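Local coordinates for protein putative hexose oxidase (Nonomuraea sp. ATCC 39727, PDB 5AWV) that probably oxidises a sugar of teicoplanin-type glycopeptide antibiotics, using a covalently bound FAD cofactor, at residues 277-282 and 372-377; 163-168 and 423-428; 186-189 and 193-196; 206-211 and 507-512. All blocks are in the same frame, centred on the assembly; numbering follows the deposited sequence.

Contact 1. Residues 277-282 and 372-377; sequences WYERNS and RKRLTD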
# COMPACT_ATOMS: atom_id res chain seq x y z
N TRP A 277 2.36 7.85 -26.55
CA TRP A 277 3.56 8.38 -25.95
C TRP A 277 4.14 7.32 -24.91
O TRP A 277 5.32 6.98 -24.96
CB TRP A 277 3.31 9.74 -25.25
CG TRP A 277 4.57 10.33 -24.84
CD1 TRP A 277 5.39 11.17 -25.55
CD2 TRP A 277 5.25 10.05 -23.60
NE1 TRP A 277 6.52 11.44 -24.80
CE2 TRP A 277 6.43 10.78 -23.60
CE3 TRP A 277 4.89 9.31 -22.44
CZ2 TRP A 277 7.34 10.73 -22.52
CZ3 TRP A 277 5.80 9.30 -21.38
CH2 TRP A 277 6.98 9.99 -21.41
N TYR A 278 3.31 6.84 -24.03
CA TYR A 278 3.70 5.77 -23.07
C TYR A 278 4.16 4.49 -23.78
O TYR A 278 5.12 3.90 -23.30
CB TYR A 278 2.66 5.49 -21.95
CG TYR A 278 2.82 6.41 -20.76
CD1 TYR A 278 3.74 6.11 -19.78
CD2 TYR A 278 2.16 7.62 -20.68
CE1 TYR A 278 3.96 6.91 -18.68
CE2 TYR A 278 2.38 8.47 -19.60
CZ TYR A 278 3.28 8.10 -18.55
OH TYR A 278 3.52 8.94 -17.46
N GLU A 279 3.61 4.11 -24.95
CA GLU A 279 4.13 2.93 -25.67
C GLU A 279 5.53 3.14 -26.13
O GLU A 279 6.28 2.19 -26.14
CB GLU A 279 3.32 2.60 -26.92
CG GLU A 279 1.94 2.15 -26.67
CD GLU A 279 1.12 1.91 -27.97
OE1 GLU A 279 -0.08 1.57 -27.91
OE2 GLU A 279 1.64 2.15 -29.06
N ARG A 280 5.87 4.36 -26.54
CA ARG A 280 7.18 4.67 -27.06
C ARG A 280 8.22 4.96 -26.02
O ARG A 280 9.40 4.76 -26.28
CB ARG A 280 7.14 5.88 -28.05
CG ARG A 280 6.30 5.65 -29.30
CD ARG A 280 6.43 6.84 -30.31
NE ARG A 280 6.07 8.15 -29.71
CZ ARG A 280 4.84 8.70 -29.65
NH1 ARG A 280 3.78 8.08 -30.20
NH2 ARG A 280 4.65 9.87 -29.02
N ASN A 281 7.80 5.43 -24.84
CA ASN A 281 8.73 6.02 -23.87
C ASN A 281 8.75 5.37 -22.43
O ASN A 281 8.87 6.10 -21.42
CB ASN A 281 8.45 7.50 -23.81
CG ASN A 281 8.76 8.17 -25.17
OD1 ASN A 281 9.89 8.12 -25.61
ND2 ASN A 281 7.77 8.64 -25.85
N SER A 282 8.55 4.04 -22.39
CA SER A 282 8.50 3.34 -21.12
C SER A 282 9.55 2.26 -21.01
O SER A 282 9.48 1.41 -20.13
CB SER A 282 7.11 2.82 -20.91
OG SER A 282 6.24 3.94 -20.87
N ARG A 372 -0.40 -2.88 -21.54
CA ARG A 372 0.85 -3.03 -22.31
C ARG A 372 0.92 -2.15 -23.53
O ARG A 372 1.99 -1.87 -23.99
CB ARG A 372 1.01 -4.48 -22.82
CG ARG A 372 0.93 -5.49 -21.74
CD ARG A 372 0.81 -6.89 -22.36
NE ARG A 372 2.15 -7.23 -22.89
CZ ARG A 372 2.39 -8.17 -23.80
NH1 ARG A 372 1.40 -8.85 -24.38
NH2 ARG A 372 3.64 -8.44 -24.15
N LYS A 373 -0.22 -1.73 -24.04
CA LYS A 373 -0.37 -0.85 -25.20
C LYS A 373 -1.49 0.10 -24.80
O LYS A 373 -2.19 -0.15 -23.81
CB LYS A 373 -0.78 -1.64 -26.41
CG LYS A 373 0.31 -2.48 -26.93
CD LYS A 373 -0.27 -3.42 -27.97
CE LYS A 373 -0.04 -2.98 -29.39
NZ LYS A 373 0.92 -3.93 -30.04
N ARG A 374 -1.71 1.16 -25.59
CA ARG A 374 -2.85 2.01 -25.30
C ARG A 374 -4.16 1.30 -25.40
O ARG A 374 -4.37 0.31 -26.17
CB ARG A 374 -2.86 3.24 -26.19
CG ARG A 374 -3.21 2.93 -27.66
CD ARG A 374 -3.65 4.24 -28.27
NE ARG A 374 -3.87 4.28 -29.70
CZ ARG A 374 -5.03 4.10 -30.31
NH1 ARG A 374 -6.11 3.77 -29.64
NH2 ARG A 374 -5.08 4.31 -31.64
N LEU A 375 -5.10 1.86 -24.69
CA LEU A 375 -6.49 1.54 -24.93
C LEU A 375 -6.83 1.65 -26.42
O LEU A 375 -6.39 2.54 -27.11
CB LEU A 375 -7.40 2.47 -24.13
CG LEU A 375 -7.44 2.28 -22.61
CD1 LEU A 375 -8.22 3.41 -21.90
CD2 LEU A 375 -8.05 0.93 -22.16
N THR A 376 -7.62 0.72 -26.93
CA THR A 376 -7.94 0.67 -28.34
C THR A 376 -8.97 1.75 -28.60
O THR A 376 -9.55 2.39 -27.66
CB THR A 376 -8.61 -0.69 -28.74
OG1 THR A 376 -9.90 -0.75 -28.15
CG2 THR A 376 -7.72 -1.83 -28.34
N ASP A 377 -9.21 1.98 -29.88
CA ASP A 377 -10.18 2.98 -30.25
C ASP A 377 -11.57 2.69 -29.70
O ASP A 377 -12.23 3.60 -29.27
CB ASP A 377 -10.24 3.12 -31.78
CG ASP A 377 -8.91 3.58 -32.38
OD1 ASP A 377 -8.04 4.15 -31.65
OD2 ASP A 377 -8.72 3.33 -33.60

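Contact 2. Residues 163-168 and 423-428; sequences GGYGPL and ILKVNY. With FAD (flavin-adenine dinucleotide), chain M; N1L (2-amino-2-deoxy-beta-D-glucopyranuronic acid), chain B.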
# COMPACT_ATOMS: atom_id res chain seq x y z
N GLY A 163 3.18 -5.47 -3.72
CA GLY A 163 3.83 -4.97 -4.92
C GLY A 163 3.84 -3.47 -5.10
O GLY A 163 3.94 -3.00 -6.22
N GLY A 164 3.83 -2.74 -3.98
CA GLY A 164 3.89 -1.29 -3.92
C GLY A 164 4.69 -0.61 -5.00
O GLY A 164 5.84 -0.99 -5.32
N TYR A 165 4.09 0.45 -5.54
CA TYR A 165 4.73 1.29 -6.57
C TYR A 165 4.27 2.73 -6.44
O TYR A 165 3.26 2.97 -5.75
CB TYR A 165 4.41 0.73 -7.99
CG TYR A 165 3.16 1.23 -8.54
CD1 TYR A 165 1.97 0.76 -8.05
CD2 TYR A 165 3.16 2.29 -9.49
CE1 TYR A 165 0.76 1.25 -8.49
CE2 TYR A 165 1.94 2.79 -9.97
CZ TYR A 165 0.74 2.26 -9.47
OH TYR A 165 -0.52 2.71 -9.85
N GLY A 166 4.90 3.64 -7.21
CA GLY A 166 4.57 5.05 -7.20
C GLY A 166 5.31 5.82 -8.25
O GLY A 166 5.90 5.22 -9.19
N PRO A 167 5.36 7.15 -8.09
CA PRO A 167 6.01 8.01 -9.10
C PRO A 167 7.45 7.72 -9.37
O PRO A 167 7.89 8.02 -10.48
CB PRO A 167 5.82 9.44 -8.53
CG PRO A 167 4.54 9.31 -7.71
CD PRO A 167 4.66 7.94 -7.06
N LEU A 168 8.22 7.15 -8.45
CA LEU A 168 9.58 6.83 -8.72
C LEU A 168 9.82 5.42 -9.30
O LEU A 168 11.01 4.99 -9.53
CB LEU A 168 10.45 7.00 -7.51
CG LEU A 168 10.59 8.37 -6.84
CD1 LEU A 168 11.61 8.30 -5.72
CD2 LEU A 168 10.99 9.39 -7.85
N ILE A 423 3.01 -0.53 -19.44
CA ILE A 423 3.33 0.90 -19.59
C ILE A 423 2.43 1.77 -18.69
O ILE A 423 2.82 2.89 -18.32
CB ILE A 423 3.20 1.33 -21.06
CG1 ILE A 423 1.74 1.23 -21.62
CG2 ILE A 423 4.10 0.51 -21.92
CD1 ILE A 423 1.53 1.83 -23.05
N LEU A 424 1.23 1.28 -18.35
CA LEU A 424 0.26 2.07 -17.54
C LEU A 424 -0.47 1.16 -16.61
O LEU A 424 -0.76 -0.01 -16.97
CB LEU A 424 -0.75 2.74 -18.49
CG LEU A 424 -0.19 3.84 -19.41
CD1 LEU A 424 -1.11 4.06 -20.62
CD2 LEU A 424 -0.02 5.10 -18.61
N LYS A 425 -0.90 1.70 -15.47
CA LYS A 425 -1.88 1.04 -14.72
C LYS A 425 -3.13 1.86 -14.95
O LYS A 425 -3.08 3.12 -14.98
CB LYS A 425 -1.56 0.93 -13.25
CG LYS A 425 -0.20 0.23 -12.90
CD LYS A 425 -0.31 -0.47 -11.52
CE LYS A 425 1.11 -0.94 -11.10
NZ LYS A 425 1.02 -1.93 -10.02
N VAL A 426 -4.24 1.21 -15.08
CA VAL A 426 -5.51 1.99 -15.27
C VAL A 426 -6.48 1.70 -14.16
O VAL A 426 -6.84 0.53 -13.94
CB VAL A 426 -6.08 1.86 -16.73
CG1 VAL A 426 -6.27 0.45 -17.17
CG2 VAL A 426 -7.48 2.54 -16.85
N ASN A 427 -7.01 2.75 -13.54
CA ASN A 427 -8.00 2.63 -12.54
C ASN A 427 -9.33 3.25 -12.96
O ASN A 427 -9.39 4.27 -13.65
CB ASN A 427 -7.54 3.27 -11.22
CG ASN A 427 -6.48 2.42 -10.49
OD1 ASN A 427 -6.19 1.32 -10.90
ND2 ASN A 427 -5.92 2.96 -9.45
N TYR A 428 -10.37 2.58 -12.54
CA TYR A 428 -11.79 2.92 -12.77
C TYR A 428 -12.43 3.10 -11.43
O TYR A 428 -12.65 2.14 -10.67
CB TYR A 428 -12.44 1.82 -13.64
CG TYR A 428 -11.68 1.46 -14.93
CD1 TYR A 428 -10.70 0.49 -14.92
CD2 TYR A 428 -11.95 2.08 -16.16
CE1 TYR A 428 -10.04 0.11 -16.04
CE2 TYR A 428 -11.27 1.70 -17.30
CZ TYR A 428 -10.31 0.72 -17.24
OH TYR A 428 -9.61 0.38 -18.35
PA FAD M . -4.54 -3.00 5.36
O1A FAD M . -5.99 -2.71 5.03
O2A FAD M . -4.03 -2.84 6.72
O5B FAD M . -4.13 -4.43 4.83
C5B FAD M . -4.41 -4.90 3.47
C4B FAD M . -4.36 -6.39 3.42
O4B FAD M . -3.08 -6.93 3.77
C3B FAD M . -5.37 -7.13 4.32
O3B FAD M . -5.79 -8.42 3.81
C2B FAD M . -4.52 -7.27 5.55
O2B FAD M . -5.03 -8.26 6.38
C1B FAD M . -3.16 -7.58 5.01
N9A FAD M . -2.12 -7.18 5.93
C8A FAD M . -1.88 -6.00 6.51
N7A FAD M . -0.75 -6.02 7.25
C5A FAD M . -0.23 -7.23 7.13
C6A FAD M . 0.93 -7.94 7.72
N6A FAD M . 1.71 -7.27 8.56
N1A FAD M . 1.13 -9.23 7.33
C2A FAD M . 0.27 -9.88 6.49
N3A FAD M . -0.84 -9.31 5.94
C4A FAD M . -1.12 -8.02 6.29
N1 FAD M . -0.85 1.26 -3.91
C2 FAD M . 0.22 1.51 -4.72
O2 FAD M . 0.96 0.56 -5.06
N3 FAD M . 0.52 2.74 -5.16
C4 FAD M . -0.13 3.84 -4.71
O4 FAD M . 0.19 4.98 -5.09
C4X FAD M . -1.27 3.65 -3.80
N5 FAD M . -1.99 4.72 -3.30
C5X FAD M . -2.99 4.56 -2.38
C6 FAD M . -3.63 5.70 -1.86
C7 FAD M . -4.72 5.44 -0.99
C7M FAD M . -5.51 6.65 -0.42
C8 FAD M . -5.12 4.04 -0.55
C8M FAD M . -6.10 3.82 0.58
C9 FAD M . -4.38 2.95 -1.06
C9A FAD M . -3.38 3.15 -1.96
N10 FAD M . -2.63 2.08 -2.52
C10 FAD M . -1.57 2.29 -3.39
C1' FAD M . -2.98 0.66 -2.19
C2' FAD M . -2.16 0.10 -1.09
O2' FAD M . -0.92 -0.26 -1.66
C3' FAD M . -2.89 -1.13 -0.68
O3' FAD M . -4.19 -0.68 -0.28
C4' FAD M . -2.16 -1.82 0.50
O4' FAD M . -2.60 -3.18 0.51
C5' FAD M . -2.57 -1.15 1.78
O5' FAD M . -1.82 -1.69 2.89
P FAD M . -2.28 -1.35 4.35
O1P FAD M . -1.34 -1.91 5.30
O2P FAD M . -2.57 0.11 4.55
O3P FAD M . -3.73 -2.02 4.34
C1 N1L B . -6.15 7.11 -4.27
C2 N1L B . -7.51 6.56 -4.94
C3 N1L B . -7.48 5.04 -5.19
C4 N1L B . -6.26 4.75 -6.04
C5 N1L B . -4.98 5.07 -5.21
C6 N1L B . -3.67 4.67 -5.94
N2 N1L B . -8.71 6.86 -4.16
O3 N1L B . -8.69 4.59 -5.97
O4 N1L B . -6.26 3.32 -6.54
O5 N1L B . -4.92 6.53 -4.96
O6B N1L B . -3.12 5.68 -6.78
O6A N1L B . -3.89 3.64 -6.81
O HOH W 1 3.53 -2.50 -8.78

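Contact 3. Residues 186-189 and 193-196; sequences VVNK and ARVI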
# COMPACT_ATOMS: atom_id res chain seq x y z
N VAL A 186 3.86 -17.73 10.84
CA VAL A 186 3.04 -18.71 10.14
C VAL A 186 2.47 -19.76 11.10
O VAL A 186 3.00 -19.93 12.19
CB VAL A 186 3.87 -19.44 9.05
CG1 VAL A 186 4.37 -18.43 8.01
CG2 VAL A 186 5.06 -20.24 9.65
N VAL A 187 1.48 -20.52 10.63
CA VAL A 187 0.80 -21.52 11.45
C VAL A 187 1.00 -22.86 10.78
O VAL A 187 0.59 -23.02 9.62
CB VAL A 187 -0.68 -21.26 11.53
CG1 VAL A 187 -1.40 -22.39 12.21
CG2 VAL A 187 -0.95 -19.97 12.31
N ASN A 188 1.57 -23.84 11.51
CA ASN A 188 1.84 -25.17 10.87
C ASN A 188 0.61 -26.08 10.89
O ASN A 188 -0.43 -25.71 11.39
CB ASN A 188 3.10 -25.87 11.49
CG ASN A 188 2.91 -26.24 12.95
OD1 ASN A 188 1.84 -26.24 13.50
ND2 ASN A 188 3.98 -26.48 13.56
N LYS A 189 0.73 -27.29 10.36
CA LYS A 189 -0.45 -28.19 10.33
C LYS A 189 -0.94 -28.55 11.71
O LYS A 189 -2.14 -28.66 11.90
CB LYS A 189 -0.21 -29.47 9.49
CG LYS A 189 -1.59 -29.98 8.99
CD LYS A 189 -1.69 -31.45 8.55
CE LYS A 189 -2.16 -31.63 7.10
NZ LYS A 189 -1.04 -31.29 6.17
N ALA A 193 2.02 -21.54 16.02
CA ALA A 193 2.64 -20.38 15.39
C ALA A 193 4.13 -20.48 15.44
O ALA A 193 4.68 -20.80 16.48
CB ALA A 193 2.08 -19.14 16.08
N ARG A 194 4.82 -20.26 14.32
CA ARG A 194 6.22 -20.25 14.20
C ARG A 194 6.70 -18.96 13.51
O ARG A 194 5.97 -18.44 12.66
CB ARG A 194 6.68 -21.44 13.31
CG ARG A 194 7.12 -22.66 14.10
CD ARG A 194 6.02 -23.66 14.30
NE ARG A 194 6.45 -24.78 15.17
CZ ARG A 194 6.59 -24.73 16.50
NH1 ARG A 194 6.36 -23.61 17.21
NH2 ARG A 194 6.97 -25.82 17.13
N VAL A 195 7.95 -18.58 13.73
CA VAL A 195 8.53 -17.42 13.14
C VAL A 195 9.58 -17.86 12.15
O VAL A 195 10.44 -18.68 12.48
CB VAL A 195 9.19 -16.55 14.21
CG1 VAL A 195 9.88 -15.32 13.59
CG2 VAL A 195 8.15 -16.17 15.23
N ILE A 196 9.55 -17.29 10.94
CA ILE A 196 10.48 -17.58 9.92
C ILE A 196 11.09 -16.29 9.37
O ILE A 196 10.35 -15.37 9.00
CB ILE A 196 9.79 -18.36 8.78
CG1 ILE A 196 9.31 -19.70 9.30
CG2 ILE A 196 10.74 -18.51 7.60
CD1 ILE A 196 8.77 -20.63 8.27

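Contact 4. Residues 206-211 and 507-512; sequences HHDLWW and AAYDPR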
# COMPACT_ATOMS: atom_id res chain seq x y z
N HIS A 206 14.12 -20.97 2.99
CA HIS A 206 12.73 -20.50 2.84
C HIS A 206 12.62 -19.42 1.79
O HIS A 206 11.74 -18.52 1.88
CB HIS A 206 12.27 -20.00 4.20
CG HIS A 206 12.41 -21.04 5.26
ND1 HIS A 206 11.57 -22.12 5.34
CD2 HIS A 206 13.31 -21.18 6.26
CE1 HIS A 206 11.94 -22.89 6.35
NE2 HIS A 206 13.00 -22.35 6.91
N HIS A 207 13.42 -19.57 0.76
CA HIS A 207 13.45 -18.66 -0.40
C HIS A 207 12.05 -18.51 -1.01
O HIS A 207 11.71 -17.37 -1.43
CB HIS A 207 14.39 -19.19 -1.51
CG HIS A 207 14.75 -18.17 -2.52
ND1 HIS A 207 14.29 -18.20 -3.81
CD2 HIS A 207 15.51 -17.06 -2.43
CE1 HIS A 207 14.81 -17.22 -4.51
NE2 HIS A 207 15.60 -16.54 -3.71
N ASP A 208 11.29 -19.61 -1.06
CA ASP A 208 9.90 -19.63 -1.49
C ASP A 208 8.96 -18.65 -0.74
O ASP A 208 8.16 -17.94 -1.37
CB ASP A 208 9.29 -21.03 -1.59
CG ASP A 208 9.25 -21.81 -0.22
OD1 ASP A 208 10.02 -21.43 0.73
OD2 ASP A 208 8.43 -22.79 -0.12
N LEU A 209 9.04 -18.61 0.59
CA LEU A 209 8.33 -17.65 1.41
C LEU A 209 8.69 -16.18 1.11
O LEU A 209 7.77 -15.34 1.13
CB LEU A 209 8.48 -17.93 2.92
CG LEU A 209 7.56 -17.16 3.86
CD1 LEU A 209 6.12 -17.57 3.61
CD2 LEU A 209 7.92 -17.43 5.29
N TRP A 210 9.96 -15.88 0.98
CA TRP A 210 10.49 -14.55 0.64
C TRP A 210 9.83 -14.21 -0.73
O TRP A 210 9.24 -13.17 -0.93
CB TRP A 210 12.00 -14.55 0.46
CG TRP A 210 12.43 -13.41 -0.37
CD1 TRP A 210 12.50 -12.12 0.04
CD2 TRP A 210 12.70 -13.41 -1.80
NE1 TRP A 210 12.82 -11.31 -1.05
CE2 TRP A 210 12.92 -12.08 -2.18
CE3 TRP A 210 12.77 -14.41 -2.77
CZ2 TRP A 210 13.26 -11.71 -3.48
CZ3 TRP A 210 13.07 -14.05 -4.06
CH2 TRP A 210 13.30 -12.69 -4.43
N TRP A 211 10.00 -15.11 -1.71
CA TRP A 211 9.45 -14.88 -3.04
C TRP A 211 7.90 -14.56 -3.03
O TRP A 211 7.46 -13.61 -3.70
CB TRP A 211 9.77 -16.05 -4.01
CG TRP A 211 9.20 -15.89 -5.40
CD1 TRP A 211 9.76 -15.26 -6.44
CD2 TRP A 211 7.90 -16.26 -5.81
NE1 TRP A 211 8.93 -15.34 -7.56
CE2 TRP A 211 7.75 -15.87 -7.16
CE3 TRP A 211 6.86 -16.91 -5.17
CZ2 TRP A 211 6.60 -16.17 -7.91
CZ3 TRP A 211 5.67 -17.18 -5.91
CH2 TRP A 211 5.59 -16.84 -7.27
N ALA A 507 0.15 -23.79 0.43
CA ALA A 507 0.08 -25.14 0.96
C ALA A 507 1.24 -25.44 1.94
O ALA A 507 1.00 -26.09 2.98
CB ALA A 507 0.11 -26.16 -0.17
N ALA A 508 2.45 -24.98 1.66
CA ALA A 508 3.60 -25.26 2.52
C ALA A 508 3.61 -24.47 3.85
O ALA A 508 3.99 -25.02 4.89
CB ALA A 508 4.92 -25.08 1.79
N TYR A 509 3.18 -23.21 3.84
CA TYR A 509 3.26 -22.38 5.01
C TYR A 509 1.98 -22.05 5.67
O TYR A 509 2.00 -21.71 6.85
CB TYR A 509 4.02 -21.11 4.71
CG TYR A 509 5.47 -21.34 4.30
CD1 TYR A 509 5.84 -21.53 2.97
CD2 TYR A 509 6.46 -21.34 5.25
CE1 TYR A 509 7.15 -21.72 2.65
CE2 TYR A 509 7.78 -21.51 4.94
CZ TYR A 509 8.14 -21.71 3.66
OH TYR A 509 9.45 -21.86 3.34
N ASP A 510 0.84 -22.20 5.04
CA ASP A 510 -0.47 -22.04 5.73
C ASP A 510 -1.40 -23.23 5.38
O ASP A 510 -2.53 -23.06 4.81
CB ASP A 510 -1.18 -20.68 5.39
CG ASP A 510 -2.46 -20.47 6.14
OD1 ASP A 510 -2.67 -21.07 7.22
OD2 ASP A 510 -3.35 -19.70 5.71
N PRO A 511 -0.95 -24.46 5.71
CA PRO A 511 -1.73 -25.66 5.33
C PRO A 511 -3.12 -25.68 5.90
O PRO A 511 -3.99 -26.25 5.29
CB PRO A 511 -0.86 -26.83 5.82
CG PRO A 511 -0.10 -26.24 6.98
CD PRO A 511 0.26 -24.85 6.47
N ARG A 512 -3.39 -24.98 6.98
CA ARG A 512 -4.75 -24.95 7.49
C ARG A 512 -5.63 -23.85 6.92
O ARG A 512 -6.83 -23.78 7.28
CB ARG A 512 -4.80 -24.83 9.02
CG ARG A 512 -4.08 -25.97 9.72
CD ARG A 512 -3.56 -25.55 11.09
NE ARG A 512 -4.69 -25.40 11.96
CZ ARG A 512 -5.14 -26.30 12.84
NH1 ARG A 512 -4.54 -27.47 13.02
NH2 ARG A 512 -6.19 -26.00 13.54
O HOH W 2 8.87 -24.54 1.68

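Contact 1. Residues 277-282 and 372-377
E279, close to the C-terminal end of helix 264-280, reaches across to the loop 372-377 and grips a backbone amide, although two basic side chains lie beside it. R374 N donates to E279 OE1 over 2.9 Å, and an N-H...O angle of 173° makes the bond almost straight. It arrives at the anti lone pair of OE1, the one turned away from OE2. The glutamate spans the gap because its CG lies anti to the carbonyl carbon (chi1 -67°) and the chain stays extended from there on. Aliphatic carbon of the loop lines the same oxygen: K373 CB is 3.6 Å and R374 CG 3.4 Å from E279 OE1.

The side chains of E279 and R374 run at a slant to one another, yet their carboxylate and guanidinium planes are only 8° from parallel. Near-parallel planes do not bring the charges together: R374 NE stays 5.0 Å from E279 OE1. The guanidinium serves E276 of the same helix through NE, while R374 NH1 donates to L375 O at 2.8 Å, a bond within the loop itself. K373 NZ is directed away to a salt bridge with D464. At this distance, and already paired with D464 and E276, the two positive charges probably have only a modest effect on E279.

The contact lies at the surface, where helix 264-280 meets the loop that leads from strand 363-371, an outer strand of the seven-stranded antiparallel sheet, into helix 377-387. T376 caps the start of that second helix through Q379 N, and E279 also packs against I423, just before strand 424-432.

Contact 2. Residues 163-168 and 423-428
The pyrimidine side of the flavin pocket is where Y165 and K425 meet, a buried contact between the loop after helix 156-161 and strand 424-432. The loop residue holds the cofactor by its backbone: Y165 N donates to FAD O2 at 3.2 Å, and FAD N3 donates to Y165 O at 2.8 Å. Its ring faces the strand, and the two side chains lie alongside each other, running in opposite senses. K425, extended beyond CG, lays its methylene end over one face of the tyrosine, with CE 3.5 Å from the centroid of the Y165 ring in a CH-pi contact. K425 NZ, 4.0 Å from that centroid and 34° from the ring normal, makes an off-centre cation-pi contact. A water links the loop backbone to the lysine, donating to G163 O at 2.6 Å and accepting from K425 NZ at 2.9 Å; G163 itself closes helix 156-161 with a Schellman motif. Y165 OH bonds Y473 OH. The buried amine is thus hydrogen-bonded to water and the Y370 hydroxyl, with the aromatic rings of Y165, Y403 and Y470 around its charge, which is consistent with K425 being a second-shell residue that steadies Y165, the reader of the flavin's O2 and N3.

Contact 3. Residues 186-189 and 193-196
V186 and R194 form an antiparallel hydrogen-bonded pair, and next to them V187 and A193, their CA atoms 4.5 Å apart, form a non-hydrogen-bonded one. V186 N donates to R194 O at 2.9 Å and R194 N donates to V186 O at 2.8 Å. V186 O also receives a CA-H...O contact from A193 CA at 3.3 Å, as is common between antiparallel strands.

On the face that carries V186 and R194, V186 CG2 is turned between the backbone N and the carbonyl carbon, which brings it 4.0 Å from I196 CD1; the two side chains cross at about a right angle. At the turn end N188 comes beside R194, its amide plane 71° from the guanidinium. N188 ND2 and R194 NE are 3.4 Å apart, but both are donors, and the pair is plain proximity. The polar anchor of N188 is instead OD1, which accepts from K192 N inside the turn.

This beta hairpin makes one border of a five-stranded antiparallel sheet within the chain, 193-199 being an outermost strand. From the other face V187 packs on V74 and V78 of helix 67-80, whose E75 accepts from A193 N.

Contact 4. Residues 206-211 and 507-512
H206, the N-cap residue of helix 207-212, meets Y509 at the end of helix 499-509, in a helix-to-helix contact that brings the berberine-bridge-type C-terminal region onto the FAD-binding part of this flavoprotein fold. H206 ND1 donates to Y509 OH at 2.9 Å with an N-H...O angle of 156°, and the hydroxyl lies practically in the imidazole plane, at the ring edge.

Two residues on, D208 accepts a hydrogen bond from the tyrosine: Y509 OH donates to D208 OD1 at 2.7 Å, reaching it on the syn side, 21° out of the carboxylate plane. The phenol oxygen is therefore gripped twice, as acceptor from the histidine and as donor to the aspartate. With CG between the backbone N and the carbonyl carbon (chi1 62°), D208 folds back near the start of its own helix, where L209 N makes a weak bond to D208 OD1; the N-terminal end of helix 207-212 probably favours a negative carboxylate here.

L209 supplies the apolar side. Its CB packs 3.9 Å from Y509 CZ, and its CD1 stands over one face of the ring, 4.0 Å from the Y509 centroid, a CH-pi contact. I196 of strand 193-199 touches both L209 and Y509. A water bridges D208 OD2 and, weakly, Y509 OH, while D208 OD2 also sits at the edge of the phenol ring, 3.2 Å from Y509 CE1.

How the contacts relate
Burial alone does not set the chemistry of the four contacts. Contact 2 lies deepest, at the flavin, and relies on cation-pi and CH-pi packing with a water; contact 1, at the surface, rests on one charged-to-backbone bond. The two touch through I423 and L424, which pack on Y278 and E279 beside the start of strand 424-432. Contacts 3 and 4, both partly buried, form a second pair with centres about 10 Å apart: R512, just after helix 499-509, probably hydrogen-bonds K189 O of the hairpin through NH1. Contact 3 is chiefly backbone-bonded, whereas contact 4 is held by side chains. Contacts 1 and 3 lie on opposite sides of the chain's centre.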